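Local coordinates for sugar ABC transporter, sugar-binding protein (Streptococcus pneumoniae, PDB 2HEU) that probably binds extracellular sugars, perhaps of the raffinose type, and delivers them to an ABC transporter, here without bound sugar, at residues Y109-Y113 with F354-V360; V122-A126 with S330-I334; K137-L143 with D158-Q164; W149-E153 with K219-I223. Where two conformers were deposited one is given. Residue numbers count along the deposited sequence, not the author numbering.

Contact 1: residues Y109-Y113 with F354-V360; sequences YAEKY and FTDRHLV
Side-chain conformation decides how a loop and a loop-strand segment are joined when their CA atoms come no closer than 6.1 Å, at Y109 and F354. Residues 110-112 form a 3-10 turn, with K112 N bonded to Y109 O and Y113 N to A110 O. In the partner, F354 has positive phi (73°), a type I turn runs from T355 to H358, and a short strand follows. Y109 (chi1 t) points toward the partner and the CA-to-CB bond of F354 (m) sideways; the edge of F354 meets the face of Y109 in a T-shaped pair, centroids 4.8 Å apart, planes at 83°. Y113 (m) directs its OH to Y109 OH at 2.7 Å. V360 (t) sets CG1 3.8 Å from Y113 CE1 and CG2 4.0 Å from K112 CB. K112 is m, then extended; its NZ bonds to a water 2.8 Å away, which donates to T355 O (2.7 Å) and H358 O (2.9 Å). H358 (t) folds back, ND1 accepting from F354 N at 2.9 Å. Water does the polar bridging; the aromatic pair and V360 make the direct contact. Strand 358-360 pairs in parallel with 288-290, consistent with a crossing between the two lobes of the periplasmic-binding-protein fold.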
loop_
_atom_site.group_PDB
_atom_site.type_symbol
_atom_site.label_atom_id
_atom_site.label_comp_id
_atom_site.label_asym_id
_atom_site.label_seq_id
_atom_site.Cartn_x
_atom_site.Cartn_y
_atom_site.Cartn_z
ATOM N N TYR A 109 -10.498 -7.701 -7.800
ATOM C CA TYR A 109 -9.365 -7.311 -7.018
ATOM C C TYR A 109 -8.423 -8.458 -6.657
ATOM O O TYR A 109 -7.216 -8.327 -6.787
ATOM C CB TYR A 109 -9.789 -6.533 -5.772
ATOM C CG TYR A 109 -8.592 -5.856 -5.124
ATOM C CD1 TYR A 109 -7.972 -4.806 -5.805
ATOM C CD2 TYR A 109 -7.946 -6.284 -3.976
ATOM C CE1 TYR A 109 -6.841 -4.218 -5.391
ATOM C CE2 TYR A 109 -6.778 -5.660 -3.462
ATOM C CZ TYR A 109 -6.253 -4.617 -4.199
ATOM O OH TYR A 109 -5.052 -4.096 -3.757
ATOM N N ALA A 110 -8.951 -9.582 -6.177
ATOM C CA ALA A 110 -8.116 -10.730 -5.855
ATOM C C ALA A 110 -7.304 -11.144 -7.078
ATOM O O ALA A 110 -6.188 -11.616 -6.958
ATOM C CB ALA A 110 -8.905 -11.861 -5.284
ATOM N N GLU A 111 -7.916 -11.041 -8.268
ATOM C CA GLU A 111 -7.366 -11.463 -9.512
ATOM C C GLU A 111 -6.101 -10.662 -9.896
ATOM O O GLU A 111 -5.264 -11.146 -10.698
ATOM C CB GLU A 111 -8.391 -11.343 -10.620
ATOM C CG GLU A 111 -9.597 -12.229 -10.504
ATOM C CD GLU A 111 -10.751 -11.782 -9.660
ATOM O OE1 GLU A 111 -10.664 -10.807 -8.893
ATOM O OE2 GLU A 111 -11.855 -12.396 -9.824
ATOM N N LYS A 112 -5.915 -9.485 -9.317
ATOM C CA LYS A 112 -4.719 -8.694 -9.561
ATOM C C LYS A 112 -3.471 -9.296 -9.049
ATOM O O LYS A 112 -2.369 -8.809 -9.353
ATOM C CB LYS A 112 -4.897 -7.294 -9.046
ATOM C CG LYS A 112 -5.991 -6.606 -9.831
ATOM C CD LYS A 112 -6.131 -5.187 -9.555
ATOM C CE LYS A 112 -7.341 -4.624 -10.370
ATOM N NZ LYS A 112 -7.574 -3.259 -10.167
ATOM N N TYR A 113 -3.610 -10.354 -8.215
ATOM C CA TYR A 113 -2.494 -11.089 -7.653
ATOM C C TYR A 113 -2.499 -12.531 -8.115
ATOM O O TYR A 113 -1.750 -13.351 -7.570
ATOM C CB TYR A 113 -2.474 -10.976 -6.131
ATOM C CG TYR A 113 -2.588 -9.592 -5.644
ATOM C CD1 TYR A 113 -1.490 -8.774 -5.505
ATOM C CD2 TYR A 113 -3.804 -9.068 -5.291
ATOM C CE1 TYR A 113 -1.646 -7.469 -4.941
ATOM C CE2 TYR A 113 -3.988 -7.791 -4.755
ATOM C CZ TYR A 113 -2.867 -6.998 -4.580
ATOM O OH TYR A 113 -2.888 -5.773 -3.991
ATOM N N PHE A 354 -9.879 -0.212 -4.772
ATOM C CA PHE A 354 -10.263 -1.501 -5.328
ATOM C C PHE A 354 -10.850 -1.380 -6.707
ATOM O O PHE A 354 -11.444 -2.369 -7.202
ATOM C CB PHE A 354 -11.156 -2.333 -4.358
ATOM C CG PHE A 354 -10.535 -2.400 -2.994
ATOM C CD1 PHE A 354 -9.359 -3.077 -2.732
ATOM C CD2 PHE A 354 -11.120 -1.737 -1.963
ATOM C CE1 PHE A 354 -8.779 -3.049 -1.477
ATOM C CE2 PHE A 354 -10.574 -1.676 -0.742
ATOM C CZ PHE A 354 -9.387 -2.367 -0.473
ATOM N N THR A 355 -10.697 -0.238 -7.356
ATOM C CA THR A 355 -11.149 -0.028 -8.723
ATOM C C THR A 355 -9.946 0.058 -9.650
ATOM O O THR A 355 -8.801 -0.065 -9.181
ATOM C CB THR A 355 -11.967 1.245 -8.817
ATOM O OG1 THR A 355 -11.049 2.404 -8.821
ATOM C CG2 THR A 355 -13.050 1.417 -7.802
ATOM N N ASP A 356 -10.158 0.493 -10.920
ATOM C CA ASP A 356 -9.088 0.622 -11.919
ATOM C C ASP A 356 -8.147 1.710 -11.494
ATOM O O ASP A 356 -6.979 1.734 -11.888
ATOM C CB ASP A 356 -9.548 0.646 -13.397
ATOM C CG ASP A 356 -10.577 1.630 -13.706
ATOM O OD1 ASP A 356 -10.850 2.501 -12.878
ATOM O OD2 ASP A 356 -11.116 1.517 -14.863
ATOM N N ARG A 357 -8.598 2.571 -10.619
ATOM C CA ARG A 357 -7.798 3.704 -10.236
ATOM C C ARG A 357 -6.954 3.481 -9.007
ATOM O O ARG A 357 -6.258 4.378 -8.585
ATOM C CB ARG A 357 -8.667 4.945 -10.071
ATOM C CG ARG A 357 -9.287 5.356 -11.424
ATOM C CD ARG A 357 -10.376 6.404 -11.305
ATOM N NE ARG A 357 -9.878 7.713 -10.884
ATOM C CZ ARG A 357 -10.638 8.769 -10.830
ATOM N NH1 ARG A 357 -11.950 8.713 -11.050
ATOM N NH2 ARG A 357 -10.178 9.922 -10.478
ATOM N N HIS A 358 -6.931 2.250 -8.481
ATOM C CA HIS A 358 -6.146 1.844 -7.317
ATOM C C HIS A 358 -5.151 0.787 -7.756
ATOM O O HIS A 358 -5.384 -0.414 -7.627
ATOM C CB HIS A 358 -7.046 1.338 -6.221
ATOM C CG HIS A 358 -6.375 0.952 -4.917
ATOM N ND1 HIS A 358 -7.111 0.223 -4.022
ATOM C CD2 HIS A 358 -5.155 1.182 -4.385
ATOM C CE1 HIS A 358 -6.306 0.084 -2.964
ATOM N NE2 HIS A 358 -5.126 0.602 -3.164
ATOM N N LEU A 359 -4.007 1.255 -8.213
ATOM C CA LEU A 359 -3.013 0.406 -8.823
ATOM C C LEU A 359 -2.354 -0.471 -7.804
ATOM O O LEU A 359 -2.211 -0.080 -6.682
ATOM C CB LEU A 359 -1.987 1.342 -9.404
ATOM C CG LEU A 359 -2.284 1.858 -10.791
ATOM C CD1 LEU A 359 -3.610 2.560 -10.919
ATOM C CD2 LEU A 359 -1.178 2.750 -11.254
ATOM N N VAL A 360 -1.875 -1.667 -8.208
ATOM C CA VAL A 360 -0.966 -2.439 -7.350
ATOM C C VAL A 360 0.423 -1.790 -7.499
ATOM O O VAL A 360 0.871 -1.417 -8.596
ATOM C CB VAL A 360 -0.922 -3.896 -7.733
ATOM C CG1 VAL A 360 0.046 -4.657 -6.863
ATOM C CG2 VAL A 360 -2.334 -4.528 -7.613
HETATM O O HOH W 1 -4.131 -2.053 -5.206
HETATM O O HOH W 2 -7.772 -2.019 -7.664
HETATM O O HOH W 3 -10.453 -4.489 -8.655
#

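Contact 2: residues V122-A126 with S330-I334; sequences VPFTA and SPTAI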
loop_
_atom_site.group_PDB
_atom_site.type_symbol
_atom_site.label_atom_id
_atom_site.label_comp_id
_atom_site.label_asym_id
_atom_site.label_seq_id
_atom_site.Cartn_x
_atom_site.Cartn_y
_atom_site.Cartn_z
ATOM N N VAL A 122 -6.433 -14.090 -0.251
ATOM C CA VAL A 122 -7.602 -13.221 -0.010
ATOM C C VAL A 122 -7.117 -11.877 0.520
ATOM O O VAL A 122 -6.624 -11.815 1.678
ATOM C CB VAL A 122 -8.584 -13.829 1.038
ATOM C CG1 VAL A 122 -9.752 -12.962 1.206
ATOM C CG2 VAL A 122 -8.978 -15.267 0.570
ATOM N N PRO A 123 -7.160 -10.830 -0.302
ATOM C CA PRO A 123 -6.776 -9.508 0.246
ATOM C C PRO A 123 -8.012 -8.937 0.936
ATOM O O PRO A 123 -8.985 -8.597 0.270
ATOM C CB PRO A 123 -6.259 -8.714 -0.996
ATOM C CG PRO A 123 -6.400 -9.711 -2.196
ATOM C CD PRO A 123 -7.380 -10.740 -1.760
ATOM N N PHE A 124 -8.006 -8.924 2.255
ATOM C CA PHE A 124 -9.087 -8.311 3.046
ATOM C C PHE A 124 -8.951 -6.825 3.047
ATOM O O PHE A 124 -9.974 -6.128 2.994
ATOM C CB PHE A 124 -9.035 -8.823 4.506
ATOM C CG PHE A 124 -9.238 -10.285 4.645
ATOM C CD1 PHE A 124 -10.491 -10.796 4.732
ATOM C CD2 PHE A 124 -8.169 -11.202 4.657
ATOM C CE1 PHE A 124 -10.715 -12.152 4.880
ATOM C CE2 PHE A 124 -8.375 -12.534 4.779
ATOM C CZ PHE A 124 -9.644 -13.011 4.891
ATOM N N THR A 125 -7.747 -6.270 3.284
ATOM C CA THR A 125 -7.531 -4.861 3.285
ATOM C C THR A 125 -6.346 -4.539 2.418
ATOM O O THR A 125 -5.551 -5.416 2.035
ATOM C CB THR A 125 -7.257 -4.306 4.656
ATOM O OG1 THR A 125 -6.002 -4.799 5.134
ATOM C CG2 THR A 125 -8.404 -4.609 5.669
ATOM N N ALA A 126 -6.215 -3.258 2.048
ATOM C CA ALA A 126 -5.065 -2.795 1.285
ATOM C C ALA A 126 -4.663 -1.455 1.761
ATOM O O ALA A 126 -5.453 -0.731 2.351
ATOM C CB ALA A 126 -5.408 -2.696 -0.214
ATOM N N SER A 330 -7.827 0.817 7.374
ATOM C CA SER A 330 -7.420 0.662 6.016
ATOM C C SER A 330 -8.601 0.244 5.148
ATOM O O SER A 330 -9.467 -0.498 5.650
ATOM C CB SER A 330 -6.327 -0.381 5.829
ATOM O OG SER A 330 -5.154 -0.078 6.470
ATOM N N PRO A 331 -8.665 0.674 3.900
ATOM C CA PRO A 331 -9.811 0.259 3.078
ATOM C C PRO A 331 -9.872 -1.253 2.960
ATOM O O PRO A 331 -8.833 -1.946 2.870
ATOM C CB PRO A 331 -9.543 0.983 1.717
ATOM C CG PRO A 331 -8.105 1.137 1.707
ATOM C CD PRO A 331 -7.678 1.448 3.130
ATOM N N THR A 332 -11.081 -1.747 2.936
ATOM C CA THR A 332 -11.367 -3.139 2.830
ATOM C C THR A 332 -11.997 -3.543 1.523
ATOM O O THR A 332 -12.950 -2.880 1.035
ATOM C CB THR A 332 -12.169 -3.678 4.056
ATOM O OG1 THR A 332 -12.426 -5.093 3.865
ATOM C CG2 THR A 332 -13.485 -3.037 4.210
ATOM N N ALA A 333 -11.561 -4.673 0.958
ATOM C CA ALA A 333 -12.124 -5.200 -0.213
ATOM C C ALA A 333 -13.325 -6.108 0.047
ATOM O O ALA A 333 -13.906 -6.686 -0.888
ATOM C CB ALA A 333 -11.081 -6.002 -1.032
ATOM N N ILE A 334 -13.697 -6.294 1.292
ATOM C CA ILE A 334 -14.777 -7.233 1.645
ATOM C C ILE A 334 -16.139 -6.558 1.511
ATOM O O ILE A 334 -16.399 -5.491 2.098
ATOM C CB ILE A 334 -14.542 -7.747 3.044
ATOM C CG1 ILE A 334 -13.223 -8.571 3.116
ATOM C CG2 ILE A 334 -15.759 -8.605 3.533
ATOM C CD1 ILE A 334 -13.080 -9.719 2.188
#
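F124 lays its ring obliquely against I334, CD1 to CD1 at 3.8 Å, although its CA-to-CB bond leads away from the partner segment. Most of the remaining contact is made by the backbones. T125 and T332 form a single antiparallel, non-hydrogen-bonded pair, CA atoms 4.2 Å apart, flanked by bonds from A333 N to F124 O and from A126 N to P331 O, both 3.0 Å. F124 O also accepts from T332 OG1 at 2.8 Å; the same hydroxyl takes I334 N at 3.1 Å, an ST turn. CA-H...O contacts, T125 CA to P331 O at 3.2 Å and T332 CA to F124 O at 3.3 Å, come with this pairing. In general, one bridge can tie a loop to the chain just beyond an edge strand. Strand 122-123 is an outermost strand of the five-stranded mixed sheet, beside strand 295-298, whose W296 meets F124 edge-to-face, while M321 of helix 318-328 and M315 of helix 305-315 pack against F124.

Contact 3: residues K137-L143 with D158-Q164; sequences KFEELGL and DIVAKGQ
Two helix ends that stop side by side can be tied by side chains around their last turns, as helices 135-141 and 149-161 illustrate. K137, still helical, points toward the partner with chi1 to chi3 all m; its NZ makes a salt bridge to E140 OE1 (2.7 Å) three residues on, and its CA lies 9.8 Å from that of Q164. L141 (m, t) faces K162, CA atoms 8.0 Å apart; its CD2 lies 3.6 Å from K162 CD, and its O accepts from K162 NZ at 2.9 Å. G142, with phi 68°, closes the helix in a Schellman motif, L143 N returning to F138 O at 2.9 Å and G142 N to E139 O at 3.2 Å. L143 (m, t) then turns toward D158 and I159, placing CD1 3.5 Å from I159 CG1 and CD2 3.9 Å from K162 CE. The second helix ends likewise: G163 (phi 75°) is its C-prime residue, with Q164 N bonded to I159 O at 3.2 Å and G163 N to V160 O at 2.9 Å. Chemically, K162 works twice: its methylenes lie on leucine carbons while its ammonium group satisfies a carbonyl of the first helix's last turn.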
loop_
_atom_site.group_PDB
_atom_site.type_symbol
_atom_site.label_atom_id
_atom_site.label_comp_id
_atom_site.label_asym_id
_atom_site.label_seq_id
_atom_site.Cartn_x
_atom_site.Cartn_y
_atom_site.Cartn_z
ATOM N N LYS A 137 -6.642 24.842 7.135
ATOM C CA LYS A 137 -5.799 25.813 6.475
ATOM C C LYS A 137 -6.193 26.012 5.048
ATOM O O LYS A 137 -6.154 27.170 4.558
ATOM C CB LYS A 137 -4.307 25.481 6.599
ATOM C CG LYS A 137 -3.790 25.674 7.980
ATOM C CD LYS A 137 -3.910 27.108 8.489
ATOM C CE LYS A 137 -2.895 27.996 8.017
ATOM N NZ LYS A 137 -2.900 29.255 8.894
ATOM N N PHE A 138 -6.523 24.982 4.330
ATOM C CA PHE A 138 -6.996 25.199 2.971
ATOM C C PHE A 138 -8.251 26.118 3.012
ATOM O O PHE A 138 -8.414 26.970 2.142
ATOM C CB PHE A 138 -7.358 23.864 2.243
ATOM C CG PHE A 138 -6.203 23.169 1.574
ATOM C CD1 PHE A 138 -4.965 23.063 2.166
ATOM C CD2 PHE A 138 -6.352 22.634 0.314
ATOM C CE1 PHE A 138 -3.929 22.394 1.533
ATOM C CE2 PHE A 138 -5.292 21.969 -0.338
ATOM C CZ PHE A 138 -4.069 21.892 0.295
ATOM N N GLU A 139 -9.168 25.849 3.894
ATOM C CA GLU A 139 -10.401 26.701 3.970
ATOM C C GLU A 139 -10.011 28.118 4.293
ATOM O O GLU A 139 -10.515 29.086 3.659
ATOM C CB GLU A 139 -11.369 26.079 4.960
ATOM C CG GLU A 139 -12.716 26.721 4.892
ATOM C CD GLU A 139 -13.648 26.225 5.948
ATOM O OE1 GLU A 139 -13.157 25.823 7.035
ATOM O OE2 GLU A 139 -14.884 26.310 5.715
ATOM N N GLU A 140 -9.085 28.354 5.208
ATOM C CA GLU A 140 -8.715 29.754 5.667
ATOM C C GLU A 140 -8.023 30.489 4.552
ATOM O O GLU A 140 -8.035 31.756 4.511
ATOM C CB GLU A 140 -7.747 29.713 6.881
ATOM C CG GLU A 140 -7.117 31.140 7.355
ATOM C CD GLU A 140 -5.937 31.001 8.299
ATOM O OE1 GLU A 140 -5.523 29.876 8.567
ATOM O OE2 GLU A 140 -5.419 32.010 8.792
ATOM N N LEU A 141 -7.383 29.706 3.689
ATOM C CA LEU A 141 -6.607 30.325 2.574
ATOM C C LEU A 141 -7.336 30.323 1.264
ATOM O O LEU A 141 -6.849 30.836 0.278
ATOM C CB LEU A 141 -5.228 29.673 2.447
ATOM C CG LEU A 141 -4.302 29.818 3.638
ATOM C CD1 LEU A 141 -3.172 28.860 3.380
ATOM C CD2 LEU A 141 -3.868 31.247 3.738
ATOM N N GLY A 142 -8.538 29.810 1.256
ATOM C CA GLY A 142 -9.314 29.748 0.055
ATOM C C GLY A 142 -8.800 28.807 -1.006
ATOM O O GLY A 142 -8.988 29.055 -2.196
ATOM N N LEU A 143 -8.109 27.741 -0.599
ATOM C CA LEU A 143 -7.507 26.786 -1.482
ATOM C C LEU A 143 -8.337 25.562 -1.671
ATOM O O LEU A 143 -9.086 25.211 -0.757
ATOM C CB LEU A 143 -6.172 26.336 -0.931
ATOM C CG LEU A 143 -5.232 27.465 -0.691
ATOM C CD1 LEU A 143 -3.992 26.959 0.106
ATOM C CD2 LEU A 143 -4.783 28.204 -1.937
ATOM N N ASP A 158 0.826 28.943 -4.786
ATOM C CA ASP A 158 -0.090 29.789 -4.051
ATOM C C ASP A 158 0.151 29.701 -2.562
ATOM O O ASP A 158 0.088 30.731 -1.865
ATOM C CB ASP A 158 -1.564 29.431 -4.332
ATOM C CG ASP A 158 -1.993 29.824 -5.739
ATOM O OD1 ASP A 158 -1.241 30.518 -6.491
ATOM O OD2 ASP A 158 -3.114 29.421 -6.101
ATOM N N ILE A 159 0.440 28.517 -2.041
ATOM C CA ILE A 159 0.764 28.385 -0.602
ATOM C C ILE A 159 2.018 29.130 -0.269
ATOM O O ILE A 159 2.116 29.871 0.739
ATOM C CB ILE A 159 0.817 26.904 -0.234
ATOM C CG1 ILE A 159 -0.569 26.270 -0.322
ATOM C CG2 ILE A 159 1.422 26.744 1.175
ATOM C CD1 ILE A 159 -0.536 24.739 -0.284
ATOM N N VAL A 160 3.077 28.982 -1.072
ATOM C CA VAL A 160 4.293 29.717 -0.844
ATOM C C VAL A 160 4.038 31.192 -0.837
ATOM O O VAL A 160 4.545 31.891 0.023
ATOM C CB VAL A 160 5.391 29.375 -1.894
ATOM C CG1 VAL A 160 6.636 30.194 -1.672
ATOM C CG2 VAL A 160 5.785 27.858 -1.797
ATOM N N ALA A 161 3.238 31.691 -1.800
ATOM C CA ALA A 161 3.019 33.130 -1.845
ATOM C C ALA A 161 2.287 33.629 -0.589
ATOM O O ALA A 161 2.454 34.815 -0.278
ATOM C CB ALA A 161 2.271 33.435 -3.169
ATOM N N LYS A 162 1.467 32.795 0.021
ATOM C CA LYS A 162 0.802 33.110 1.265
ATOM C C LYS A 162 1.660 32.936 2.518
ATOM O O LYS A 162 1.221 33.244 3.630
ATOM C CB LYS A 162 -0.465 32.241 1.387
ATOM C CG LYS A 162 -1.478 32.557 0.292
ATOM C CD LYS A 162 -2.656 31.634 0.324
ATOM C CE LYS A 162 -3.590 31.775 -0.884
ATOM N NZ LYS A 162 -4.711 32.612 -0.429
ATOM N N GLY A 163 2.931 32.644 2.374
ATOM C CA GLY A 163 3.844 32.565 3.441
ATOM C C GLY A 163 3.715 31.319 4.295
ATOM O O GLY A 163 4.061 31.358 5.480
ATOM N N GLN A 164 3.273 30.210 3.732
ATOM C CA GLN A 164 3.283 29.002 4.481
ATOM C C GLN A 164 3.957 27.946 3.627
ATOM O O GLN A 164 4.308 28.167 2.474
ATOM C CB GLN A 164 1.884 28.647 4.896
ATOM C CG GLN A 164 1.292 29.627 5.838
ATOM C CD GLN A 164 -0.035 29.115 6.490
ATOM O OE1 GLN A 164 -0.048 28.034 7.140
ATOM N NE2 GLN A 164 -1.095 29.877 6.343
#

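Contact 4: residues W149-E153 with K219-I223; sequences WDEFE and KVMDI
I223, K219 and W149 bury the most surface here, and show how one contact can combine apolar and ionic chemistry. Both segments are helical, 219-222 belonging to helix 212-222; CA atoms pair W149 with V220 at 6.7 Å and E153 with I223 at 5.5 Å. I223 (chi1 m, chi2 t) points toward the first helix. Its CG2 sits over the face of F152 (chi1 t), 4.1 Å from the ring centroid, its CD1 reaches F152 CD2 at 3.7 Å, and its CG1 touches E153 CG at 3.8 Å. K219 is extended (t, t, t) until chi4 turns p, which brings NZ between two acids, 2.8 Å from D150 OD1 and 2.7 Å from E153 OE2. A water donates to E153 OE2 and to K219 O, both at 2.7 Å. W149 (m) offers the face of its five-membered ring to V220 CG2, a CH-pi contact 3.5 Å from the centroid, while W149 NE1 is hydrogen-bonded to T187 OG1 on helix 178-189. A salt-bridge network beside CH-pi contacts thus joins helices 149-161 and 212-222, probably within one lobe of the solute-binding-protein fold.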
loop_
_atom_site.group_PDB
_atom_site.type_symbol
_atom_site.label_atom_id
_atom_site.label_comp_id
_atom_site.label_asym_id
_atom_site.label_seq_id
_atom_site.Cartn_x
_atom_site.Cartn_y
_atom_site.Cartn_z
ATOM N N TRP A 149 -2.318 18.030 -12.778
ATOM C CA TRP A 149 -0.926 18.362 -12.541
ATOM C C TRP A 149 -0.792 19.881 -12.466
ATOM O O TRP A 149 -0.084 20.408 -11.563
ATOM C CB TRP A 149 -0.003 17.860 -13.595
ATOM C CG TRP A 149 0.090 16.364 -13.785
ATOM C CD1 TRP A 149 -0.182 15.354 -12.884
ATOM C CD2 TRP A 149 0.493 15.712 -14.980
ATOM N NE1 TRP A 149 0.072 14.138 -13.440
ATOM C CE2 TRP A 149 0.528 14.326 -14.725
ATOM C CE3 TRP A 149 0.946 16.156 -16.248
ATOM C CZ2 TRP A 149 0.892 13.395 -15.677
ATOM C CZ3 TRP A 149 1.331 15.216 -17.223
ATOM C CH2 TRP A 149 1.316 13.883 -16.915
ATOM N N ASP A 150 -1.378 20.600 -13.427
ATOM C CA ASP A 150 -1.158 22.050 -13.461
ATOM C C ASP A 150 -1.800 22.687 -12.242
ATOM O O ASP A 150 -1.234 23.663 -11.706
ATOM C CB ASP A 150 -1.760 22.588 -14.772
ATOM C CG ASP A 150 -0.907 22.334 -15.980
ATOM O OD1 ASP A 150 0.118 21.699 -15.923
ATOM O OD2 ASP A 150 -1.385 22.812 -17.041
ATOM N N GLU A 151 -2.951 22.232 -11.813
ATOM C CA GLU A 151 -3.545 22.807 -10.595
ATOM C C GLU A 151 -2.694 22.490 -9.393
ATOM O O GLU A 151 -2.611 23.295 -8.448
ATOM C CB GLU A 151 -4.927 22.307 -10.329
ATOM C CG GLU A 151 -6.003 22.831 -11.268
ATOM C CD GLU A 151 -7.376 22.494 -10.873
ATOM O OE1 GLU A 151 -7.628 21.720 -10.001
ATOM O OE2 GLU A 151 -8.364 23.069 -11.444
ATOM N N PHE A 152 -2.012 21.363 -9.351
ATOM C CA PHE A 152 -1.155 21.014 -8.177
ATOM C C PHE A 152 0.055 21.962 -8.116
ATOM O O PHE A 152 0.389 22.471 -7.063
ATOM C CB PHE A 152 -0.800 19.544 -8.312
ATOM C CG PHE A 152 -0.239 18.900 -7.019
ATOM C CD1 PHE A 152 -0.173 19.504 -5.796
ATOM C CD2 PHE A 152 0.204 17.586 -7.159
ATOM C CE1 PHE A 152 0.306 18.792 -4.691
ATOM C CE2 PHE A 152 0.678 16.896 -6.060
ATOM C CZ PHE A 152 0.721 17.506 -4.822
ATOM N N GLU A 153 0.673 22.215 -9.283
ATOM C CA GLU A 153 1.755 23.163 -9.357
ATOM C C GLU A 153 1.258 24.524 -8.812
ATOM O O GLU A 153 1.935 25.159 -7.996
ATOM C CB GLU A 153 2.184 23.385 -10.847
ATOM C CG GLU A 153 2.847 22.257 -11.471
ATOM C CD GLU A 153 3.059 22.415 -12.978
ATOM O OE1 GLU A 153 2.402 23.314 -13.580
ATOM O OE2 GLU A 153 3.858 21.652 -13.551
ATOM N N LYS A 219 7.990 16.712 -14.726
ATOM C CA LYS A 219 7.038 17.752 -14.384
ATOM C C LYS A 219 6.379 17.449 -13.034
ATOM O O LYS A 219 6.295 18.320 -12.144
ATOM C CB LYS A 219 5.986 17.886 -15.467
ATOM C CG LYS A 219 4.874 18.853 -15.195
ATOM C CD LYS A 219 3.833 18.835 -16.290
ATOM C CE LYS A 219 2.593 19.651 -16.063
ATOM N NZ LYS A 219 2.850 21.078 -16.014
ATOM N N VAL A 220 5.914 16.239 -12.846
ATOM C CA VAL A 220 5.238 15.871 -11.579
ATOM C C VAL A 220 6.244 15.921 -10.414
ATOM O O VAL A 220 5.958 16.453 -9.330
ATOM C CB VAL A 220 4.520 14.554 -11.703
ATOM C CG1 VAL A 220 3.861 14.185 -10.365
ATOM C CG2 VAL A 220 3.467 14.600 -12.795
ATOM N N MET A 221 7.449 15.366 -10.604
ATOM C CA MET A 221 8.479 15.447 -9.576
ATOM C C MET A 221 8.840 16.879 -9.256
ATOM O O MET A 221 9.136 17.204 -8.076
ATOM C CB MET A 221 9.727 14.665 -9.987
ATOM C CG MET A 221 9.582 13.164 -9.951
ATOM S SD MET A 221 9.040 12.477 -8.377
ATOM C CE MET A 221 10.212 13.244 -7.242
ATOM N N ASP A 222 8.836 17.769 -10.256
ATOM C CA ASP A 222 9.208 19.136 -10.048
ATOM C C ASP A 222 8.250 19.916 -9.197
ATOM O O ASP A 222 8.603 20.969 -8.675
ATOM C CB ASP A 222 9.467 19.869 -11.392
ATOM C CG ASP A 222 10.819 19.606 -11.951
ATOM O OD1 ASP A 222 11.724 19.137 -11.237
ATOM O OD2 ASP A 222 11.039 19.929 -13.156
ATOM N N ILE A 223 7.025 19.408 -8.982
ATOM C CA ILE A 223 6.128 20.048 -8.009
ATOM C C ILE A 223 6.782 20.114 -6.642
ATOM O O ILE A 223 6.610 21.051 -5.883
ATOM C CB ILE A 223 4.774 19.301 -7.989
ATOM C CG1 ILE A 223 4.082 19.425 -9.345
ATOM C CG2 ILE A 223 3.871 19.800 -6.869
ATOM C CD1 ILE A 223 2.858 18.532 -9.551
HETATM O O HOH W 4 6.207 21.034 -12.482
#

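Depth sorts the four contacts. Contact 2 is buried, contacts 1 and 4 are partly buried, and contact 3 lies at the surface. The centres of contacts 1 and 2 are each about 11 Å from the chain centre, and the two touch through the F354 ring, packed on A126, P331, T332 and A333. Those of contacts 3 and 4 lie about 29 and 23 Å out; these two share helix 149-161, their nearest atoms about 5 Å apart. The chemistry differs with position: backbone pairing in contact 2, aromatic rings and bridging waters in contact 1, a lysine-to-carbonyl bond in contact 3, an ionic network beside CH-pi contacts in contact 4.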